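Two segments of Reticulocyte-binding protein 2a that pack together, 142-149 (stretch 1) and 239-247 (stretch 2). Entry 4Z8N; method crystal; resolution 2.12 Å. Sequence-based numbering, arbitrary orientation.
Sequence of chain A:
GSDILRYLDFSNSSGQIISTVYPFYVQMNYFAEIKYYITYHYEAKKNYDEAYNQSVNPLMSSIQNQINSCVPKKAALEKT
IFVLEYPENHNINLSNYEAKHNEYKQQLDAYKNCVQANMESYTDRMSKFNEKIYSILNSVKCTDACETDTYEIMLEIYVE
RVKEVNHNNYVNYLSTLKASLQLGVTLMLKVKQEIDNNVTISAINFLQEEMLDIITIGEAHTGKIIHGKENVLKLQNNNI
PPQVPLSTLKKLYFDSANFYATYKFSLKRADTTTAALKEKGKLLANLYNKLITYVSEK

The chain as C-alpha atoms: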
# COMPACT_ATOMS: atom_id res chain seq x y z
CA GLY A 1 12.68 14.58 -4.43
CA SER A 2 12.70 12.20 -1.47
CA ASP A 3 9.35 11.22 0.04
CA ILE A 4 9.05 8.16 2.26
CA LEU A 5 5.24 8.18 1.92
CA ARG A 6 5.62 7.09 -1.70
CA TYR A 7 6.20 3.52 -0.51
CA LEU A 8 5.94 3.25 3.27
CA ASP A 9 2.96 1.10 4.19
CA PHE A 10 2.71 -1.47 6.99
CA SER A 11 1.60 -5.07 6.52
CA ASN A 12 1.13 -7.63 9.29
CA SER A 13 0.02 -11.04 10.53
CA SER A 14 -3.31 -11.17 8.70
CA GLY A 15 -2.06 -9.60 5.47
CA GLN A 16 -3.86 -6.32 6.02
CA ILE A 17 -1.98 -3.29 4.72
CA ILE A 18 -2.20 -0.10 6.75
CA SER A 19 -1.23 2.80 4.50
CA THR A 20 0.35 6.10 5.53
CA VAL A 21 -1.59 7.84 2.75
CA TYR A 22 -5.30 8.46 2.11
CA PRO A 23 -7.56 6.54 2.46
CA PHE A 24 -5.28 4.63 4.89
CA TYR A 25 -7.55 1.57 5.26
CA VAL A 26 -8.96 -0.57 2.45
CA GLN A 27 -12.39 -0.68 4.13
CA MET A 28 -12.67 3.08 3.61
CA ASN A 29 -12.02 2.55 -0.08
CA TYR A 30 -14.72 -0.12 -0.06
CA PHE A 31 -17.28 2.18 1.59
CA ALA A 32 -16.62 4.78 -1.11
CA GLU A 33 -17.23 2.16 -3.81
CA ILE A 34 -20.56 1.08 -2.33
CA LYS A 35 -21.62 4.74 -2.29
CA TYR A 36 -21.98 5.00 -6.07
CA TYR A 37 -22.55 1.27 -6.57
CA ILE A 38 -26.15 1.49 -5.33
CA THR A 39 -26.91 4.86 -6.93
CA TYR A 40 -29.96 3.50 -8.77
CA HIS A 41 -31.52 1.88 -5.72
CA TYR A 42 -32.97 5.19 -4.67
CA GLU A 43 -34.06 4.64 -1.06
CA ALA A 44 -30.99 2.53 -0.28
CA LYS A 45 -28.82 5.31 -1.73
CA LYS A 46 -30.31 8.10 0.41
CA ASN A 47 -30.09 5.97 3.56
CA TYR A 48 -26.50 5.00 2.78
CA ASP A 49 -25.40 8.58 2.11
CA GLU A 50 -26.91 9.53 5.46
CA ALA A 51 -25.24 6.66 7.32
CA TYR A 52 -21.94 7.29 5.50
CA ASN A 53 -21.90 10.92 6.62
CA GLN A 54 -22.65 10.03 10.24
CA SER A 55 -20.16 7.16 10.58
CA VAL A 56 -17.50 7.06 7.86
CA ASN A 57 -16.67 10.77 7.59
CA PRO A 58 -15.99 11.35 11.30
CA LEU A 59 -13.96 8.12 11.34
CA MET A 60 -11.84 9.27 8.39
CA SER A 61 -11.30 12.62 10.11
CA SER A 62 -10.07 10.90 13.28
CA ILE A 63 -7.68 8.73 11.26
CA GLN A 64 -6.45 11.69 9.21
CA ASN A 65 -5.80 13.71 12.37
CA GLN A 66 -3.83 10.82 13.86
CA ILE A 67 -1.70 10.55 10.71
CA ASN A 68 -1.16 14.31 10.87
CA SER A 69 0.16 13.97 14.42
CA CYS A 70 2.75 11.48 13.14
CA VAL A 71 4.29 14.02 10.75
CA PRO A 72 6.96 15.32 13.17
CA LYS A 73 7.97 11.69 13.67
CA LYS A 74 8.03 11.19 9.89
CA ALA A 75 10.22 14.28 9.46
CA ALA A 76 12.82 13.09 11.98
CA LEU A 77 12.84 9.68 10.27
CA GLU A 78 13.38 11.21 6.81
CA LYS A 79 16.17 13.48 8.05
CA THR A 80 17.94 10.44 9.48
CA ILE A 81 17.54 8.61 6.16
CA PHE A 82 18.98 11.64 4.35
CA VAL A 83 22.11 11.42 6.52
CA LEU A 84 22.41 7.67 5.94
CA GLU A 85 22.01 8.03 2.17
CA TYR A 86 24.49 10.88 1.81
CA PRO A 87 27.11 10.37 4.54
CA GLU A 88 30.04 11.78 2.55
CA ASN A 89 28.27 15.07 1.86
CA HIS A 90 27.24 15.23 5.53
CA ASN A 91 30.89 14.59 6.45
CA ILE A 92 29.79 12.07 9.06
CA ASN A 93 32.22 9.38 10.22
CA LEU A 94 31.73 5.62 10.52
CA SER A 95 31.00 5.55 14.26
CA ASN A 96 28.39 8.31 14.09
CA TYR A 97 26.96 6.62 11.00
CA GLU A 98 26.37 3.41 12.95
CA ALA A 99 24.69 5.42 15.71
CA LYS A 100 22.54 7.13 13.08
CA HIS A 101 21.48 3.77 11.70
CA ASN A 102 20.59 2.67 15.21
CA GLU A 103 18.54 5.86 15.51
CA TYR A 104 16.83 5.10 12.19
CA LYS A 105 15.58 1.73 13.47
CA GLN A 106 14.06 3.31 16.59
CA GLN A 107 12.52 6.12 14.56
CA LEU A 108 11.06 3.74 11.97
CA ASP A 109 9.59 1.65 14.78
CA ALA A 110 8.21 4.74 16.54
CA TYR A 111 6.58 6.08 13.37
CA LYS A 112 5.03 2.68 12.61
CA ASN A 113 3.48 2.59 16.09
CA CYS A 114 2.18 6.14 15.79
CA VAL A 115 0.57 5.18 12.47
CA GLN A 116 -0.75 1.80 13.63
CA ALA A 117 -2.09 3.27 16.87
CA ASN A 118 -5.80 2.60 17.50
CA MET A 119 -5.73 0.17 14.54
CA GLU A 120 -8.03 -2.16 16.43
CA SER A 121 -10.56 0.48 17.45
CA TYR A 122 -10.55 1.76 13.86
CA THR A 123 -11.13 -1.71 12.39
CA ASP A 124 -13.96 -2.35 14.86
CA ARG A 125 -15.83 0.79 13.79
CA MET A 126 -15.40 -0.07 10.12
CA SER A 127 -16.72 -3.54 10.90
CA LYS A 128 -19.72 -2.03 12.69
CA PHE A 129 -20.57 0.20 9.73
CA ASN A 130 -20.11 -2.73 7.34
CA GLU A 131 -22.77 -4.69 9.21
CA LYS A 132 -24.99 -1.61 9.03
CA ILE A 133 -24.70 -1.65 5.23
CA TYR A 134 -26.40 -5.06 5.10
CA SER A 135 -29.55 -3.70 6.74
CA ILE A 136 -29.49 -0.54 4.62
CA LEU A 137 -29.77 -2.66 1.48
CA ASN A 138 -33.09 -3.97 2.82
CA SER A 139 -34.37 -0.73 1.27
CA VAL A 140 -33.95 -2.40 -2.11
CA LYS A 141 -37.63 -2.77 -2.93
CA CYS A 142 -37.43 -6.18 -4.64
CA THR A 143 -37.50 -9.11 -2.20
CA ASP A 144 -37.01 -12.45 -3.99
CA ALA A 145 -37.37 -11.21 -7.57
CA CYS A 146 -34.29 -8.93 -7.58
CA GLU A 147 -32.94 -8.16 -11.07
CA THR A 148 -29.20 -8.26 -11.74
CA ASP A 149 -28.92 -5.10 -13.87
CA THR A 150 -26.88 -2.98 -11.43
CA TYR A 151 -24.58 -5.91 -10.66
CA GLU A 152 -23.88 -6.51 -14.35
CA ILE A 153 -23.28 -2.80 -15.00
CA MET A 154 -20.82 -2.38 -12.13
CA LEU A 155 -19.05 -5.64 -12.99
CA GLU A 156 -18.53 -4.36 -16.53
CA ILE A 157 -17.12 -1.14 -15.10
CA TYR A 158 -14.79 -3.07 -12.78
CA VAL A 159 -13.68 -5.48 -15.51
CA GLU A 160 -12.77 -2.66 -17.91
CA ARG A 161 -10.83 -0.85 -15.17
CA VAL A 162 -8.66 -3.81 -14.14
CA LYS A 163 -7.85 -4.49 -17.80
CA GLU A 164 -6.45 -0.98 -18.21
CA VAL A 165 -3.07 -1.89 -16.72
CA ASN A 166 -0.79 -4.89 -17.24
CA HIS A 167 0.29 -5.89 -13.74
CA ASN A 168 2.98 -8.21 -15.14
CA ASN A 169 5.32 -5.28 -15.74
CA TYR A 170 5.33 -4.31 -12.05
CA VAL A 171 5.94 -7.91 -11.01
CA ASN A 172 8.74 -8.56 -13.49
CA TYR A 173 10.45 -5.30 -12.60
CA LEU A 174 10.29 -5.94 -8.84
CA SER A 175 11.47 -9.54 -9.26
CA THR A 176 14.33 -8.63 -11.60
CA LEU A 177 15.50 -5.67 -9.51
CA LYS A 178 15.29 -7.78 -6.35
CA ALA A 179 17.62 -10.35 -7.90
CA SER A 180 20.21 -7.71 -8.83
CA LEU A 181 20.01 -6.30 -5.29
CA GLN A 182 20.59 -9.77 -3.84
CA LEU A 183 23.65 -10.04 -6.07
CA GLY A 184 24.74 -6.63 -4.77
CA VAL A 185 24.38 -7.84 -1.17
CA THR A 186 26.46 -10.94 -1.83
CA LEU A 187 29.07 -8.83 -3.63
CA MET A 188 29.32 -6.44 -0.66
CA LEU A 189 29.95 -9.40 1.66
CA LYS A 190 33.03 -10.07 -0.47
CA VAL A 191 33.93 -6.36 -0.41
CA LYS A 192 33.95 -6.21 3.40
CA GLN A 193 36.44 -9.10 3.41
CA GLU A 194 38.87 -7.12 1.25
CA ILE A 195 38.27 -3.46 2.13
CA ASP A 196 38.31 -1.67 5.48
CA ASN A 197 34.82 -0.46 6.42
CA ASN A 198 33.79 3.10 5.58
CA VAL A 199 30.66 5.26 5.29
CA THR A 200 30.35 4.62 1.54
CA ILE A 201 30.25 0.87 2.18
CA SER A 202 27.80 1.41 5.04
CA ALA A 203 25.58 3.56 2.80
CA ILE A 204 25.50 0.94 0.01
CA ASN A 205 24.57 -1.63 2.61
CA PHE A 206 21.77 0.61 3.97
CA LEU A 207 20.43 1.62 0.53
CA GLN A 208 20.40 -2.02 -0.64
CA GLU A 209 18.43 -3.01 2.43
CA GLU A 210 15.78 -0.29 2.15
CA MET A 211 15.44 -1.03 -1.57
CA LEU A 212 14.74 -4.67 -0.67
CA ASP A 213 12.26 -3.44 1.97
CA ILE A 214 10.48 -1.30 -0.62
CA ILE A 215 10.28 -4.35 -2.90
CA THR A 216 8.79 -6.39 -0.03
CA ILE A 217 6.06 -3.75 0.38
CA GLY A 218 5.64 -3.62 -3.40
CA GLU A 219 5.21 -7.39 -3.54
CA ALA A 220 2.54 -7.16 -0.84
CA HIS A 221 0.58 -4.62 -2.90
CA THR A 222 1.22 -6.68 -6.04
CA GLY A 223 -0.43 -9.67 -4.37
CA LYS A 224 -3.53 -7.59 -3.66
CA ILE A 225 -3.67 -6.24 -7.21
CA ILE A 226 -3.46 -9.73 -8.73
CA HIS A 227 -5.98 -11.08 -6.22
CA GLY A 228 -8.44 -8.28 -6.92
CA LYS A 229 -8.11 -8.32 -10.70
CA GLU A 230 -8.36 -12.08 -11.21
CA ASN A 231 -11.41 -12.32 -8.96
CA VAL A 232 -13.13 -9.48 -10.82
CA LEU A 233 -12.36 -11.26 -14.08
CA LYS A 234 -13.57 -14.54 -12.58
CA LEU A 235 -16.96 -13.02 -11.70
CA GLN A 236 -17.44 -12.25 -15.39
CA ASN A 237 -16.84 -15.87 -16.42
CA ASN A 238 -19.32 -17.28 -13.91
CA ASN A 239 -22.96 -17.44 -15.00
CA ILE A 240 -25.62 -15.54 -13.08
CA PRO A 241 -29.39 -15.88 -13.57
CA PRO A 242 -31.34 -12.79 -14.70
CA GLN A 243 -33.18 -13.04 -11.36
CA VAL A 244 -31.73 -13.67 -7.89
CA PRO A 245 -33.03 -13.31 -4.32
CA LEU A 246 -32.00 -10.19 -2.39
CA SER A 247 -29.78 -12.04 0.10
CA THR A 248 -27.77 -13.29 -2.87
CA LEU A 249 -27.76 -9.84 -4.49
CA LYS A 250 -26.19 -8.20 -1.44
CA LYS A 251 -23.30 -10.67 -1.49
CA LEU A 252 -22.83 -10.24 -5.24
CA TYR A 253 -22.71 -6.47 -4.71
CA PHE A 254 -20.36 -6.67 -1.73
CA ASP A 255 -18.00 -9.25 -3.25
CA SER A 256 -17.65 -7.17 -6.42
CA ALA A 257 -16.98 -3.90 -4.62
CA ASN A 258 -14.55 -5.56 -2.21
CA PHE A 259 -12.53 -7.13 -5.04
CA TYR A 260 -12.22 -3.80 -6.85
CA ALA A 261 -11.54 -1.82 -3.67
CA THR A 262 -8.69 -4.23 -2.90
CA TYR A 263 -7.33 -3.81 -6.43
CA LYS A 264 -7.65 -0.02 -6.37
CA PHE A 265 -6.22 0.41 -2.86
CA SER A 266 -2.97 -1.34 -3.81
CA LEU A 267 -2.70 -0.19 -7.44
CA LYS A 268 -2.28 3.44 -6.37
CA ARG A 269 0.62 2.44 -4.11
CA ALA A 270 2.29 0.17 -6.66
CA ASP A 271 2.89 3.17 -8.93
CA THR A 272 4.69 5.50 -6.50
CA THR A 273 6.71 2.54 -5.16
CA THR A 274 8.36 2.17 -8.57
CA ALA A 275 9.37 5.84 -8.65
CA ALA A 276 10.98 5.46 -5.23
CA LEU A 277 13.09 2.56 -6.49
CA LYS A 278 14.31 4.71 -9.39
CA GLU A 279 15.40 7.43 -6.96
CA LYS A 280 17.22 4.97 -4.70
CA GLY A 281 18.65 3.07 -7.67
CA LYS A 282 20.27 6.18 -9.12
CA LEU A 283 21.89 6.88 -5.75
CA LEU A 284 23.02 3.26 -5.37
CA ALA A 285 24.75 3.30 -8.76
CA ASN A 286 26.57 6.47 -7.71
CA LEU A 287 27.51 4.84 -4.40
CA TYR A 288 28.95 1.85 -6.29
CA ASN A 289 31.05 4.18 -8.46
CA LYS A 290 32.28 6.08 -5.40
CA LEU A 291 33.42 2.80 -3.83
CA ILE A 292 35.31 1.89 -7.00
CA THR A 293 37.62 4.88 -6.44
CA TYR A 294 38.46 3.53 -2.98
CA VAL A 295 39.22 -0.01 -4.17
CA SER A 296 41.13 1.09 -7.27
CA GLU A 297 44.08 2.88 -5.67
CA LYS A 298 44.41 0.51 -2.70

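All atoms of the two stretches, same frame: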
# COMPACT_ATOMS: atom_id res chain seq x y z
N CYS A 142 -37.22 -4.78 -4.27
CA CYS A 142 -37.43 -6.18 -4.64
C CYS A 142 -37.04 -7.09 -3.48
O CYS A 142 -36.15 -6.75 -2.69
CB CYS A 142 -36.65 -6.54 -5.90
SG CYS A 142 -34.87 -6.71 -5.65
N THR A 143 -37.70 -8.24 -3.36
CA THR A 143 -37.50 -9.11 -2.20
C THR A 143 -36.88 -10.46 -2.58
O THR A 143 -35.87 -10.88 -1.99
CB THR A 143 -38.85 -9.36 -1.46
OG1 THR A 143 -39.06 -8.31 -0.50
CG2 THR A 143 -38.84 -10.69 -0.72
N ASP A 144 -37.47 -11.13 -3.56
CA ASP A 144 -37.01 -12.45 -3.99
C ASP A 144 -36.76 -12.34 -5.50
O ASP A 144 -35.97 -13.08 -6.07
CB ASP A 144 -38.06 -13.52 -3.62
CG ASP A 144 -37.70 -14.94 -4.09
OD1 ASP A 144 -36.99 -15.14 -5.09
OD2 ASP A 144 -38.12 -15.89 -3.40
N ALA A 145 -37.41 -11.36 -6.12
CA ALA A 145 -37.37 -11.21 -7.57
C ALA A 145 -36.31 -10.23 -8.08
O ALA A 145 -36.42 -9.75 -9.20
CB ALA A 145 -38.75 -10.78 -8.06
N CYS A 146 -35.30 -9.95 -7.26
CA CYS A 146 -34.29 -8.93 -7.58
C CYS A 146 -33.58 -9.14 -8.92
O CYS A 146 -33.04 -10.21 -9.19
CB CYS A 146 -33.25 -8.85 -6.47
SG CYS A 146 -33.90 -8.34 -4.87
N GLU A 147 -33.59 -8.10 -9.76
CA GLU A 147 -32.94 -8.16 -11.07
C GLU A 147 -31.46 -7.80 -10.96
O GLU A 147 -31.06 -7.04 -10.08
CB GLU A 147 -33.65 -7.21 -12.04
CG GLU A 147 -33.42 -7.54 -13.51
CD GLU A 147 -34.33 -6.73 -14.43
OE1 GLU A 147 -35.00 -5.80 -13.94
OE2 GLU A 147 -34.38 -7.04 -15.64
N THR A 148 -30.65 -8.36 -11.85
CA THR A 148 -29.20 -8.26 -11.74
C THR A 148 -28.59 -7.18 -12.65
O THR A 148 -27.42 -7.27 -13.01
CB THR A 148 -28.54 -9.61 -12.08
OG1 THR A 148 -28.82 -9.96 -13.44
CG2 THR A 148 -29.07 -10.70 -11.15
N ASP A 149 -29.38 -6.17 -12.99
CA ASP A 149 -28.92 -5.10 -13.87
C ASP A 149 -27.73 -4.34 -13.28
O ASP A 149 -26.67 -4.26 -13.91
CB ASP A 149 -30.05 -4.11 -14.16
CG ASP A 149 -31.11 -4.70 -15.07
OD1 ASP A 149 -30.84 -5.74 -15.71
OD2 ASP A 149 -32.21 -4.11 -15.16
N ASN A 239 -21.61 -17.75 -14.54
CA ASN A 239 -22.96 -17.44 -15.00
C ASN A 239 -23.89 -17.05 -13.86
O ASN A 239 -23.92 -17.72 -12.82
CB ASN A 239 -23.55 -18.62 -15.78
CG ASN A 239 -22.97 -18.75 -17.17
OD1 ASN A 239 -22.79 -17.75 -17.87
ND2 ASN A 239 -22.68 -19.97 -17.58
N ILE A 240 -24.63 -15.97 -14.06
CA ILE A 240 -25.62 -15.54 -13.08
C ILE A 240 -26.99 -15.54 -13.76
O ILE A 240 -27.11 -15.23 -14.94
CB ILE A 240 -25.28 -14.14 -12.50
CG1 ILE A 240 -25.44 -14.13 -10.98
CG2 ILE A 240 -26.10 -13.03 -13.15
CD1 ILE A 240 -24.50 -15.08 -10.26
N PRO A 241 -28.03 -15.95 -13.01
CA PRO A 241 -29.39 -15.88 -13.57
C PRO A 241 -29.88 -14.44 -13.63
O PRO A 241 -29.44 -13.63 -12.82
CB PRO A 241 -30.21 -16.72 -12.59
CG PRO A 241 -29.46 -16.65 -11.31
CD PRO A 241 -28.01 -16.59 -11.69
N PRO A 242 -30.77 -14.13 -14.58
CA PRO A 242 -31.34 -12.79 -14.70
C PRO A 242 -32.06 -12.35 -13.42
O PRO A 242 -32.20 -11.15 -13.17
CB PRO A 242 -32.34 -12.93 -15.85
CG PRO A 242 -31.82 -14.08 -16.65
CD PRO A 242 -31.25 -15.03 -15.64
N GLN A 243 -32.49 -13.32 -12.62
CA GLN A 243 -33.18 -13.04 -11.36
C GLN A 243 -32.53 -13.79 -10.19
O GLN A 243 -32.29 -14.99 -10.28
CB GLN A 243 -34.66 -13.43 -11.47
CG GLN A 243 -35.37 -12.93 -12.72
CD GLN A 243 -35.92 -11.53 -12.56
OE1 GLN A 243 -35.38 -10.71 -11.82
NE2 GLN A 243 -37.02 -11.25 -13.26
N VAL A 244 -32.25 -13.06 -9.11
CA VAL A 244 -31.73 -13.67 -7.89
C VAL A 244 -32.47 -13.12 -6.68
O VAL A 244 -33.06 -12.03 -6.75
CB VAL A 244 -30.21 -13.42 -7.71
CG1 VAL A 244 -29.42 -14.00 -8.88
CG2 VAL A 244 -29.92 -11.94 -7.55
N PRO A 245 -32.47 -13.86 -5.56
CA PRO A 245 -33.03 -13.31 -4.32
C PRO A 245 -32.15 -12.21 -3.75
O PRO A 245 -30.96 -12.15 -4.09
CB PRO A 245 -33.08 -14.53 -3.38
CG PRO A 245 -32.05 -15.46 -3.92
CD PRO A 245 -32.08 -15.27 -5.41
N LEU A 246 -32.71 -11.35 -2.91
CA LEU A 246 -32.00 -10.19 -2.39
C LEU A 246 -30.76 -10.56 -1.57
O LEU A 246 -29.72 -9.92 -1.69
CB LEU A 246 -32.93 -9.32 -1.54
CG LEU A 246 -32.29 -8.09 -0.90
CD1 LEU A 246 -31.69 -7.18 -1.96
CD2 LEU A 246 -33.29 -7.33 -0.04
N SER A 247 -30.89 -11.59 -0.74
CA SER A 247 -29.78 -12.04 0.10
C SER A 247 -28.56 -12.39 -0.75
O SER A 247 -27.42 -12.13 -0.36
CB SER A 247 -30.19 -13.24 0.95
OG SER A 247 -30.47 -14.36 0.13

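The two stretches run antiparallel and are joined mainly through their backbones, burying 493 Å² between them. Stretch 2 enters the contact at Ile 240, whose CA-to-CB bond points toward stretch 1 and whose CG2 lies 4.1 Å from OG1 of Thr 148. Pro 241 contributes chiefly its carbonyl, with its O 3.4 Å from CG2 of Thr 148. The CA-to-CB bond of Pro 242 points away, but its carbonyl accepts a weak hydrogen bond from the backbone of Thr 148 (N to O, 3.5 Å). Proline has no amide hydrogen to donate, so these two residues can offer only carbonyls to backbone pairing.

At Gln 243 the backbones form a single beta bridge with Glu 147. The glutamine side chain leaves sideways and then bends so that its end comes nearer to stretch 1, beside the backbone of Ala 145 and Glu 147. The strongest polar link follows immediately: Val 244 N donates to Cys 146 O over 3.0 Å in nearly linear geometry. Although the CA-to-CB bond of Val 244 points away, its CG2 reaches within 3.9 Å of CG2 of Thr 148, and both residues are buried. The beta-branched threonine thus supplies a methyl to this apolar contact while its own amide serves Pro 242.

The CA-to-CB bond of Pro 245, immediately before a helix, also points away; its CA makes a CA-H...O contact of 3.4 Å with O of Asp 144. Leu 246 begins the helix, and its N donates a weak hydrogen bond to O of Thr 143 (3.3 Å). Its CB packs 3.6 Å from SG of Cys 146, a buried residue whose sulfur is bonded to SG of Cys 142 at 2.0 Å. The disulfide closes a loop within stretch 1 and presents apolar sulfur to the leucine.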